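Local structure of dual specificity protein phosphatase 18 (Homo sapiens, 2ESB) at residues 25-30 with 100-105; 36-41 with 59-64; 48-53 with 88-93; 81-86 with 149-154. The protein removes phosphate from tyrosine and, less readily, threonine in MAP kinase-derived phosphopeptides, as a dual-specificity member of the protein-tyrosine phosphatase family. All coordinates share one frame; numbering follows the deposited sequence.

Interaction 1: residues 25-30 with 100-105; sequences KSLYIS and TLLHCA. With ACT (acetate ion), chain B.
Four backbone hydrogen bonds join residues 25-30 to 100-105, the straightest from Thr100 N to Ser26 O at 2.8 Å (N-H...O angle 179°). Lys25 N donates to an acetate oxygen (ACT O, 2.6 Å), the ion probably coming from the crystallisation liquor. Tyr28 N gives to Thr100 O (2.9 Å) and Tyr28 O receives Leu102 N (2.8 Å); Ser30 N reaches Leu102 O at 3.2 Å, a longer and more bent bond. This alternation, with Tyr28 bonding through both N and O to the residues flanking Leu101, is that of parallel strands in register. A water bridges the start of the pairing, donating to Ser26 O and hydrogen-bonded to Thr100 OG1. These strands lie in the central sheet of the cysteine-phosphatase fold, where strand 100-103 runs directly into Cys104, the predicted phosphocysteine nucleophile. His103 ND1 donates to Cys104 O along a lone pair in the carbonyl plane (3.0 Å), which, with the bond between NE2 and Asn58, helps to hold the imidazole beside the start of the catalytic loop. On one face Leu27 CD1 meets Leu102 CD1 at 4.0 Å, with Ile90 of helix 83-95 packed on both leucines. On the other face Leu101, its CG anti to the backbone N (chi1 167°), leans CD1 toward the neighbouring strand, 3.9 Å from Tyr28 CB and closer still to Ser30 OG. An alanine in place of Leu101 would probably loosen this packing, because the branched end spanning the two strands is lost. Beyond it, the Tyr28 hydroxyl is hydrogen-bonded to Arg99.

Interaction 2: residues 36-41 with 59-64; sequences NNKLML and TLYEDI
Tyr61 fills the tight part of this contact, its ring laid from the loop 59-64 against the start of helix 38-43. Its hydroxyl donates to Asn36 O at 2.7 Å, approaching from above the carbonyl plane, so the tip of the ring is tethered to backbone just ahead of the helix. One ring face is covered by Lys38, whose CB stands over the centre, 3.7 Å from the centroid and 13° off the normal, a CH-pi contact. At the ring edge, Leu41 CD1 comes within 3.9 Å of Tyr61 CD1. The same methyl meets Ile64 CD1 at 3.8 Å, the two side chains crossing at about a right angle. Tyrosine suits the place because it offers a flat surface to aliphatic carbons and a donor to a peptide oxygen. The helix that receives it begins with an N-cap: Asn37, whose side chain is anti to its own backbone N (chi1 -177°), accepts Met40 N through OD1. Facing it, Tyr61 to Ile64 form a type II beta turn leading into strand 65-68, an edge strand of the phosphatase sheet, and the turn sets the ring and Ile64 toward the same helix. Toward solvent the contact loosens. Lys38 is extended beyond CG, so its CG and CD still graze the ring near CD2 while the ammonium end leads away from the loop; a long aliphatic stem with a charged tip fits such a boundary. At the other margin, exposed Thr59 brings OG1 to 3.6 Å from Asn36 CG, the two side chains crossing obliquely.

Interaction 3: residues 48-53 with 88-93; sequences MVINVS and DHIHSV
Helix 83-95 packs alongside strand 48-51 in the alpha/beta fold of the phosphatase domain, the two segments running nearly antiparallel at 167° with their axes 10.5 Å apart at the closest approach. Such a gap is bridged by side chains alone, and Met48 and His89 do most of it, reaching toward each other tip to tip. Met48 SD lies 3.3 Å from His89 CE1, at the edge of the imidazole: the sulfur is 74° off the ring normal, so this Met-aromatic contact sets sulfur against a C-H rather than over the pi face. The terminal methyl, Met48 CE, follows to 3.6 Å from the same carbon, His89 CE1. Lower down the side chain, Met48 CB touches Val93 CG2 at 3.9 Å, one helical turn on from His89. An alanine in place of Met48 removes the sulfur and methyl that meet His89 and would probably loosen the hold of the helix on this end of the strand. Torsions place these groups: Met48 CG is anti to the backbone N (chi1 -177°), and the chain then bends at chi2 and chi3, which carries sulfur and methyl round to the ring, a path the flexible thioether can take. His89 CG is likewise anti to its backbone N, directing the imidazole at the strand. Met48 is flanked by Gln65 and Met67 of strand 65-68, while Leu102 of the next strand backs Ile50. Ile50, on the same side of the strand as Met48, continues the apolar layer inward and brings CD1 to 4.2 Å from Ile90 CG1.

Interaction 4: residues 81-86 with 149-154; sequences DFFDPI and EQLIHY
Two first torsions bring the aromatic groups together: Phe83 CG lies anti to the carbonyl carbon (chi1 -74°), whereas Tyr154 CG is anti to the backbone N (chi1 -172°), so the side chains slide past each other in opposite directions. They join the first turn of helix 83-95 to helix 145-159 in the helical layer of the phosphatase domain. Phe83 CB sits over the face of the Tyr154 ring, 4.0 Å from the centroid, in a CH-pi contact, and the ring planes are inclined by 48°, with Phe83 CD1 3.6 Å from Tyr154 CG. The far end of the phenyl ring goes on to the other helix, where Phe83 CZ meets Leu151 CD2 at 3.7 Å and Phe83 CE1 abuts Gln150 O. A long, flat phenylalanine can serve all three neighbours, with Leu114 of helix 110-122 adding to its buried setting. Gln150 uses its amide elsewhere, bonding Cys80 N and Ser77 O. Asp84 OD2 forms a salt bridge with Lys121, whose charge probably favours the carboxylate form. Tyr154 OH donates to Asp84 OD2 at 2.6 Å, meeting it from above the carboxylate plane.

In the fold
The sheet links the first three interactions. Strands 100-103 and 48-51 are neighbours, so interactions 1 and 3, with centres 8 Å apart, share backbone pairing: Leu101 O lies 2.8 Å from Ile50 N, a probable hydrogen bond. On the sheet face of Leu101 and Val49, interaction 2 reaches them through Leu41 and Ile64, respectively. Helix 83-95 carries both interactions 3 and 4, which meet where Ile50 CD1 lies 3.9 Å from Ile86 CG2; interactions 2 and 4 are about 28 Å apart between centres. Interaction 1 leads into the predicted nucleophile Cys104, whose side chain is about 3 Å from a bound buffer molecule, whereas interaction 4 lies away from the active site.

Interaction 1: residues 25-30 with 100-105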
# COMPACT_ATOMS: atom_id res chain seq x y z
N LYS A 25 -12.51 6.08 -0.43
CA LYS A 25 -13.85 5.51 -0.33
C LYS A 25 -13.85 4.01 -0.62
O LYS A 25 -14.74 3.30 -0.17
CB LYS A 25 -14.80 6.22 -1.30
CG LYS A 25 -14.44 6.06 -2.77
CD LYS A 25 -15.49 6.74 -3.63
CE LYS A 25 -15.37 6.36 -5.09
NZ LYS A 25 -16.53 6.90 -5.86
N SER A 26 -12.84 3.52 -1.33
CA SER A 26 -12.80 2.10 -1.66
C SER A 26 -11.48 1.39 -1.35
O SER A 26 -11.23 0.28 -1.85
CB SER A 26 -13.10 1.90 -3.15
OG SER A 26 -12.00 2.34 -3.93
N LEU A 27 -10.62 2.02 -0.57
CA LEU A 27 -9.35 1.39 -0.24
C LEU A 27 -9.04 1.50 1.24
O LEU A 27 -9.24 2.56 1.84
CB LEU A 27 -8.21 2.03 -1.04
CG LEU A 27 -6.82 1.45 -0.76
CD1 LEU A 27 -6.76 -0.01 -1.23
CD2 LEU A 27 -5.77 2.30 -1.50
N TYR A 28 -8.55 0.40 1.81
CA TYR A 28 -8.18 0.32 3.22
C TYR A 28 -6.82 -0.37 3.36
O TYR A 28 -6.39 -1.11 2.47
CB TYR A 28 -9.19 -0.52 4.00
CG TYR A 28 -10.63 -0.03 3.97
CD1 TYR A 28 -11.39 -0.14 2.81
CD2 TYR A 28 -11.23 0.49 5.12
CE1 TYR A 28 -12.72 0.26 2.78
CE2 TYR A 28 -12.58 0.89 5.11
CZ TYR A 28 -13.31 0.77 3.93
OH TYR A 28 -14.62 1.16 3.89
N ILE A 29 -6.15 -0.14 4.49
CA ILE A 29 -4.87 -0.79 4.77
C ILE A 29 -4.97 -1.40 6.17
O ILE A 29 -5.58 -0.80 7.07
CB ILE A 29 -3.68 0.19 4.81
CG1 ILE A 29 -3.44 0.82 3.44
CG2 ILE A 29 -2.43 -0.56 5.26
CD1 ILE A 29 -2.36 1.92 3.48
N SER A 30 -4.37 -2.56 6.39
CA SER A 30 -4.42 -3.17 7.72
C SER A 30 -3.27 -4.14 7.94
O SER A 30 -2.47 -4.39 7.03
CB SER A 30 -5.74 -3.92 7.94
OG SER A 30 -5.68 -5.23 7.38
N THR A 100 -11.45 -2.46 -1.62
CA THR A 100 -10.25 -3.26 -1.48
C THR A 100 -9.50 -3.04 -0.17
O THR A 100 -9.36 -1.91 0.29
CB THR A 100 -9.27 -2.94 -2.64
OG1 THR A 100 -9.92 -3.16 -3.90
CG2 THR A 100 -8.02 -3.80 -2.55
N LEU A 101 -9.02 -4.15 0.41
CA LEU A 101 -8.19 -4.10 1.60
C LEU A 101 -6.80 -4.55 1.17
O LEU A 101 -6.63 -5.67 0.65
CB LEU A 101 -8.66 -5.05 2.73
CG LEU A 101 -7.63 -5.26 3.86
CD1 LEU A 101 -7.39 -3.94 4.63
CD2 LEU A 101 -8.11 -6.34 4.83
N LEU A 102 -5.83 -3.67 1.35
CA LEU A 102 -4.44 -4.00 1.07
C LEU A 102 -3.87 -4.29 2.45
O LEU A 102 -4.05 -3.48 3.35
CB LEU A 102 -3.68 -2.78 0.53
CG LEU A 102 -3.60 -2.50 -0.96
CD1 LEU A 102 -2.93 -1.14 -1.16
CD2 LEU A 102 -2.80 -3.63 -1.64
N HIS A 103 -3.19 -5.42 2.63
CA HIS A 103 -2.57 -5.72 3.92
C HIS A 103 -1.27 -6.49 3.72
O HIS A 103 -1.00 -7.05 2.66
CB HIS A 103 -3.51 -6.55 4.81
CG HIS A 103 -3.53 -8.01 4.49
ND1 HIS A 103 -2.64 -8.91 5.04
CD2 HIS A 103 -4.35 -8.74 3.68
CE1 HIS A 103 -2.92 -10.13 4.59
NE2 HIS A 103 -3.95 -10.05 3.77
N CYS A 104 -0.44 -6.48 4.75
CA CYS A 104 0.80 -7.24 4.73
C CYS A 104 0.85 -7.84 6.14
O CYS A 104 -0.20 -8.22 6.68
CB CYS A 104 2.00 -6.35 4.38
SG CYS A 104 2.18 -4.77 5.25
N ALA A 105 2.02 -7.95 6.76
CA ALA A 105 2.04 -8.52 8.11
C ALA A 105 1.67 -7.47 9.15
O ALA A 105 0.79 -7.71 9.99
CB ALA A 105 3.42 -9.12 8.42
C ACT B . -12.72 9.29 -2.24
O ACT B . -12.17 8.19 -1.99
OXT ACT B . -12.83 9.75 -3.39
CH3 ACT B . -13.27 10.08 -1.03
O HOH W 1 -10.94 -0.77 -4.59

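Interaction 2: residues 36-41 with 59-64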
# COMPACT_ATOMS: atom_id res chain seq x y z
N ASN A 36 -7.98 -11.12 8.51
CA ASN A 36 -8.69 -12.39 8.62
C ASN A 36 -9.85 -12.29 9.62
O ASN A 36 -10.38 -13.30 10.09
CB ASN A 36 -7.74 -13.51 9.05
CG ASN A 36 -6.77 -13.90 7.95
OD1 ASN A 36 -5.62 -14.24 8.21
ND2 ASN A 36 -7.24 -13.85 6.70
N ASN A 37 -10.22 -11.06 9.95
CA ASN A 37 -11.33 -10.79 10.87
C ASN A 37 -12.59 -10.68 10.00
O ASN A 37 -12.86 -9.63 9.41
CB ASN A 37 -11.10 -9.47 11.60
CG ASN A 37 -12.18 -9.16 12.62
OD1 ASN A 37 -13.36 -9.48 12.42
ND2 ASN A 37 -11.79 -8.53 13.71
N LYS A 38 -13.35 -11.76 9.93
CA LYS A 38 -14.55 -11.80 9.10
C LYS A 38 -15.52 -10.64 9.34
O LYS A 38 -15.96 -9.98 8.40
CB LYS A 38 -15.27 -13.13 9.28
CG LYS A 38 -16.41 -13.38 8.31
CD LYS A 38 -17.04 -14.74 8.61
CE LYS A 38 -18.16 -15.10 7.64
NZ LYS A 38 -18.73 -16.42 8.01
N LEU A 39 -15.85 -10.37 10.60
CA LEU A 39 -16.79 -9.30 10.92
C LEU A 39 -16.32 -7.94 10.43
O LEU A 39 -17.11 -7.15 9.93
CB LEU A 39 -17.03 -9.22 12.43
CG LEU A 39 -17.94 -10.30 13.01
CD1 LEU A 39 -18.09 -10.09 14.51
CD2 LEU A 39 -19.29 -10.25 12.32
N MET A 40 -15.03 -7.69 10.59
CA MET A 40 -14.45 -6.42 10.18
C MET A 40 -14.50 -6.27 8.67
O MET A 40 -14.71 -5.18 8.15
CB MET A 40 -13.02 -6.33 10.68
CG MET A 40 -12.48 -4.92 10.67
SD MET A 40 -10.99 -4.82 11.66
CE MET A 40 -11.71 -4.84 13.28
N LEU A 41 -14.27 -7.37 7.96
CA LEU A 41 -14.31 -7.33 6.50
C LEU A 41 -15.74 -7.05 6.04
O LEU A 41 -15.98 -6.17 5.21
CB LEU A 41 -13.83 -8.66 5.92
CG LEU A 41 -12.36 -9.01 6.18
CD1 LEU A 41 -12.08 -10.40 5.67
CD2 LEU A 41 -11.45 -7.98 5.51
N THR A 59 -7.44 -16.42 5.56
CA THR A 59 -8.55 -17.34 5.79
C THR A 59 -9.44 -16.87 4.63
O THR A 59 -9.65 -15.67 4.48
CB THR A 59 -9.27 -17.06 7.12
OG1 THR A 59 -8.35 -17.18 8.21
CG2 THR A 59 -10.42 -18.05 7.33
N LEU A 60 -9.95 -17.78 3.82
CA LEU A 60 -10.77 -17.37 2.68
C LEU A 60 -12.26 -17.38 2.98
O LEU A 60 -12.90 -18.43 2.92
CB LEU A 60 -10.48 -18.29 1.48
CG LEU A 60 -9.00 -18.53 1.17
CD1 LEU A 60 -8.89 -19.41 -0.08
CD2 LEU A 60 -8.28 -17.20 0.95
N TYR A 61 -12.81 -16.21 3.29
CA TYR A 61 -14.23 -16.13 3.59
C TYR A 61 -15.07 -16.03 2.33
O TYR A 61 -14.60 -15.63 1.26
CB TYR A 61 -14.51 -14.95 4.51
CG TYR A 61 -13.81 -15.07 5.85
CD1 TYR A 61 -12.85 -14.13 6.25
CD2 TYR A 61 -14.10 -16.13 6.71
CE1 TYR A 61 -12.20 -14.24 7.47
CE2 TYR A 61 -13.46 -16.24 7.94
CZ TYR A 61 -12.51 -15.30 8.32
OH TYR A 61 -11.91 -15.41 9.55
N GLU A 62 -16.34 -16.41 2.46
CA GLU A 62 -17.29 -16.41 1.36
C GLU A 62 -17.56 -15.01 0.81
O GLU A 62 -17.64 -14.04 1.56
CB GLU A 62 -18.60 -17.03 1.84
CG GLU A 62 -19.20 -18.05 0.89
CD GLU A 62 -18.20 -19.11 0.48
OE1 GLU A 62 -17.37 -18.84 -0.41
OE2 GLU A 62 -18.23 -20.22 1.06
N ASP A 63 -17.70 -14.93 -0.51
CA ASP A 63 -18.01 -13.68 -1.18
C ASP A 63 -16.95 -12.58 -1.09
O ASP A 63 -17.24 -11.39 -1.26
CB ASP A 63 -19.35 -13.16 -0.67
CG ASP A 63 -20.49 -14.11 -1.01
OD1 ASP A 63 -21.43 -14.22 -0.21
OD2 ASP A 63 -20.44 -14.74 -2.10
N ILE A 64 -15.72 -12.98 -0.81
CA ILE A 64 -14.62 -12.03 -0.79
C ILE A 64 -13.58 -12.63 -1.72
O ILE A 64 -13.35 -13.84 -1.71
CB ILE A 64 -14.04 -11.85 0.62
CG1 ILE A 64 -15.10 -11.23 1.53
CG2 ILE A 64 -12.79 -10.98 0.56
CD1 ILE A 64 -14.67 -11.02 2.97

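Interaction 3: residues 48-53 with 88-93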
# COMPACT_ATOMS: atom_id res chain seq x y z
N MET A 48 -12.52 -7.26 -1.89
CA MET A 48 -11.24 -7.67 -2.45
C MET A 48 -10.14 -7.53 -1.39
O MET A 48 -10.01 -6.48 -0.77
CB MET A 48 -10.88 -6.79 -3.65
CG MET A 48 -9.58 -7.19 -4.35
SD MET A 48 -9.77 -8.73 -5.29
CE MET A 48 -8.16 -9.48 -5.04
N VAL A 49 -9.37 -8.59 -1.20
CA VAL A 49 -8.27 -8.58 -0.25
C VAL A 49 -6.97 -8.86 -0.98
O VAL A 49 -6.81 -9.90 -1.64
CB VAL A 49 -8.46 -9.65 0.86
CG1 VAL A 49 -7.22 -9.70 1.74
CG2 VAL A 49 -9.70 -9.33 1.71
N ILE A 50 -6.03 -7.93 -0.88
CA ILE A 50 -4.73 -8.07 -1.54
C ILE A 50 -3.66 -8.20 -0.46
O ILE A 50 -3.35 -7.26 0.26
CB ILE A 50 -4.41 -6.85 -2.42
CG1 ILE A 50 -5.51 -6.67 -3.48
CG2 ILE A 50 -3.07 -7.07 -3.11
CD1 ILE A 50 -5.27 -5.53 -4.48
N ASN A 51 -3.13 -9.41 -0.35
CA ASN A 51 -2.12 -9.76 0.64
C ASN A 51 -0.75 -9.52 0.05
O ASN A 51 -0.28 -10.27 -0.81
CB ASN A 51 -2.35 -11.24 1.02
CG ASN A 51 -1.31 -11.79 1.99
OD1 ASN A 51 -0.27 -11.19 2.25
ND2 ASN A 51 -1.59 -12.98 2.50
N VAL A 52 -0.10 -8.45 0.50
CA VAL A 52 1.22 -8.11 -0.00
C VAL A 52 2.30 -8.69 0.91
O VAL A 52 2.98 -7.97 1.64
CB VAL A 52 1.39 -6.56 -0.11
CG1 VAL A 52 2.57 -6.24 -1.00
CG2 VAL A 52 0.12 -5.93 -0.66
N SER A 53 2.44 -10.01 0.88
CA SER A 53 3.45 -10.67 1.71
C SER A 53 3.70 -12.08 1.21
O SER A 53 2.89 -12.65 0.48
CB SER A 53 2.98 -10.78 3.16
OG SER A 53 2.10 -11.90 3.28
N ASP A 88 -4.13 -0.59 -10.92
CA ASP A 88 -5.25 -0.76 -11.84
C ASP A 88 -6.30 -1.72 -11.26
O ASP A 88 -7.50 -1.56 -11.49
CB ASP A 88 -4.76 -1.30 -13.19
CG ASP A 88 -3.81 -0.34 -13.90
OD1 ASP A 88 -3.78 0.87 -13.58
OD2 ASP A 88 -3.09 -0.80 -14.81
N HIS A 89 -5.84 -2.70 -10.49
CA HIS A 89 -6.75 -3.67 -9.88
C HIS A 89 -7.63 -2.95 -8.85
O HIS A 89 -8.84 -3.13 -8.82
CB HIS A 89 -5.95 -4.80 -9.22
CG HIS A 89 -6.76 -6.01 -8.85
ND1 HIS A 89 -7.84 -5.96 -7.99
CD2 HIS A 89 -6.60 -7.31 -9.18
CE1 HIS A 89 -8.30 -7.18 -7.80
NE2 HIS A 89 -7.57 -8.02 -8.51
N ILE A 90 -7.01 -2.13 -8.01
CA ILE A 90 -7.76 -1.39 -6.99
C ILE A 90 -8.81 -0.51 -7.68
O ILE A 90 -9.96 -0.43 -7.25
CB ILE A 90 -6.80 -0.52 -6.15
CG1 ILE A 90 -5.86 -1.44 -5.36
CG2 ILE A 90 -7.59 0.39 -5.21
CD1 ILE A 90 -4.67 -0.71 -4.75
N HIS A 91 -8.39 0.16 -8.74
CA HIS A 91 -9.29 1.02 -9.49
C HIS A 91 -10.46 0.24 -10.09
O HIS A 91 -11.61 0.68 -10.01
CB HIS A 91 -8.53 1.72 -10.62
CG HIS A 91 -9.39 2.60 -11.47
ND1 HIS A 91 -10.02 3.72 -10.97
CD2 HIS A 91 -9.75 2.50 -12.77
CE1 HIS A 91 -10.74 4.27 -11.93
NE2 HIS A 91 -10.59 3.56 -13.03
N SER A 92 -10.19 -0.93 -10.67
CA SER A 92 -11.27 -1.74 -11.26
C SER A 92 -12.29 -2.18 -10.22
O SER A 92 -13.49 -2.19 -10.50
CB SER A 92 -10.71 -2.97 -11.96
OG SER A 92 -9.86 -2.60 -13.03
N VAL A 93 -11.80 -2.56 -9.04
CA VAL A 93 -12.69 -2.96 -7.95
C VAL A 93 -13.59 -1.79 -7.61
O VAL A 93 -14.80 -1.95 -7.41
CB VAL A 93 -11.90 -3.39 -6.69
CG1 VAL A 93 -12.83 -3.58 -5.50
CG2 VAL A 93 -11.15 -4.68 -6.97

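Interaction 4: residues 81-86 with 149-154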
# COMPACT_ATOMS: atom_id res chain seq x y z
N ASP A 81 7.44 -3.93 -9.46
CA ASP A 81 6.83 -4.65 -10.59
C ASP A 81 5.32 -4.76 -10.44
O ASP A 81 4.60 -5.05 -11.41
CB ASP A 81 7.43 -6.05 -10.75
CG ASP A 81 8.91 -6.01 -11.03
OD1 ASP A 81 9.39 -5.00 -11.57
OD2 ASP A 81 9.60 -7.01 -10.73
N PHE A 82 4.82 -4.52 -9.24
CA PHE A 82 3.39 -4.61 -9.02
C PHE A 82 2.68 -3.26 -8.90
O PHE A 82 1.46 -3.23 -8.79
CB PHE A 82 3.09 -5.45 -7.77
CG PHE A 82 3.52 -6.88 -7.89
CD1 PHE A 82 4.81 -7.26 -7.55
CD2 PHE A 82 2.64 -7.84 -8.38
CE1 PHE A 82 5.21 -8.59 -7.69
CE2 PHE A 82 3.03 -9.17 -8.53
CZ PHE A 82 4.32 -9.54 -8.18
N PHE A 83 3.43 -2.16 -8.92
CA PHE A 83 2.83 -0.83 -8.79
C PHE A 83 1.66 -0.58 -9.74
O PHE A 83 0.56 -0.25 -9.31
CB PHE A 83 3.89 0.27 -9.02
CG PHE A 83 4.86 0.46 -7.87
CD1 PHE A 83 5.96 1.31 -8.02
CD2 PHE A 83 4.68 -0.20 -6.66
CE1 PHE A 83 6.87 1.50 -6.97
CE2 PHE A 83 5.59 -0.01 -5.60
CZ PHE A 83 6.68 0.84 -5.76
N ASP A 84 1.90 -0.72 -11.04
CA ASP A 84 0.85 -0.48 -12.04
C ASP A 84 -0.25 -1.51 -12.06
O ASP A 84 -1.43 -1.17 -12.09
CB ASP A 84 1.46 -0.38 -13.44
CG ASP A 84 1.94 1.01 -13.76
OD1 ASP A 84 3.09 1.15 -14.23
OD2 ASP A 84 1.16 1.96 -13.55
N PRO A 85 0.11 -2.80 -12.08
CA PRO A 85 -0.93 -3.82 -12.10
C PRO A 85 -1.85 -3.82 -10.88
O PRO A 85 -3.06 -4.01 -11.02
CB PRO A 85 -0.15 -5.12 -12.29
CG PRO A 85 1.21 -4.79 -11.75
CD PRO A 85 1.45 -3.41 -12.24
N ILE A 86 -1.30 -3.60 -9.69
CA ILE A 86 -2.14 -3.58 -8.50
C ILE A 86 -2.95 -2.28 -8.43
O ILE A 86 -4.09 -2.29 -7.99
CB ILE A 86 -1.32 -3.76 -7.22
CG1 ILE A 86 -0.73 -5.17 -7.18
CG2 ILE A 86 -2.22 -3.53 -6.00
CD1 ILE A 86 -1.76 -6.28 -7.19
N GLU A 149 12.88 4.31 -2.76
CA GLU A 149 13.60 4.53 -4.02
C GLU A 149 12.71 4.10 -5.19
O GLU A 149 12.68 4.75 -6.24
CB GLU A 149 14.89 3.70 -4.05
CG GLU A 149 16.00 4.19 -3.13
CD GLU A 149 17.07 3.13 -2.89
OE1 GLU A 149 17.41 2.40 -3.85
OE2 GLU A 149 17.57 3.02 -1.75
N GLN A 150 12.00 2.98 -5.02
CA GLN A 150 11.11 2.49 -6.06
C GLN A 150 9.95 3.46 -6.29
O GLN A 150 9.55 3.70 -7.44
CB GLN A 150 10.59 1.10 -5.70
CG GLN A 150 11.64 0.01 -5.88
CD GLN A 150 11.24 -1.30 -5.25
OE1 GLN A 150 10.11 -1.75 -5.41
NE2 GLN A 150 12.17 -1.93 -4.53
N LEU A 151 9.42 4.01 -5.20
CA LEU A 151 8.30 4.96 -5.30
C LEU A 151 8.74 6.27 -5.95
O LEU A 151 8.01 6.87 -6.73
CB LEU A 151 7.71 5.22 -3.90
CG LEU A 151 6.88 4.08 -3.32
CD1 LEU A 151 6.60 4.34 -1.84
CD2 LEU A 151 5.57 3.94 -4.09
N ILE A 152 9.95 6.71 -5.63
CA ILE A 152 10.50 7.93 -6.23
C ILE A 152 10.67 7.71 -7.74
O ILE A 152 10.35 8.59 -8.55
CB ILE A 152 11.85 8.29 -5.56
CG1 ILE A 152 11.58 8.85 -4.16
CG2 ILE A 152 12.62 9.31 -6.40
CD1 ILE A 152 12.83 8.98 -3.29
N HIS A 153 11.17 6.54 -8.13
CA HIS A 153 11.34 6.25 -9.55
C HIS A 153 9.97 6.23 -10.25
O HIS A 153 9.81 6.75 -11.35
CB HIS A 153 12.06 4.92 -9.74
CG HIS A 153 12.22 4.52 -11.17
ND1 HIS A 153 11.39 3.61 -11.79
CD2 HIS A 153 13.10 4.93 -12.12
CE1 HIS A 153 11.75 3.47 -13.05
NE2 HIS A 153 12.79 4.26 -13.28
N TYR A 154 8.98 5.64 -9.59
CA TYR A 154 7.62 5.57 -10.15
C TYR A 154 7.02 6.98 -10.25
O TYR A 154 6.35 7.31 -11.22
CB TYR A 154 6.75 4.67 -9.28
CG TYR A 154 5.39 4.35 -9.83
CD1 TYR A 154 5.24 3.86 -11.13
CD2 TYR A 154 4.25 4.49 -9.04
CE1 TYR A 154 3.98 3.52 -11.63
CE2 TYR A 154 2.98 4.14 -9.54
CZ TYR A 154 2.86 3.66 -10.83
OH TYR A 154 1.63 3.31 -11.34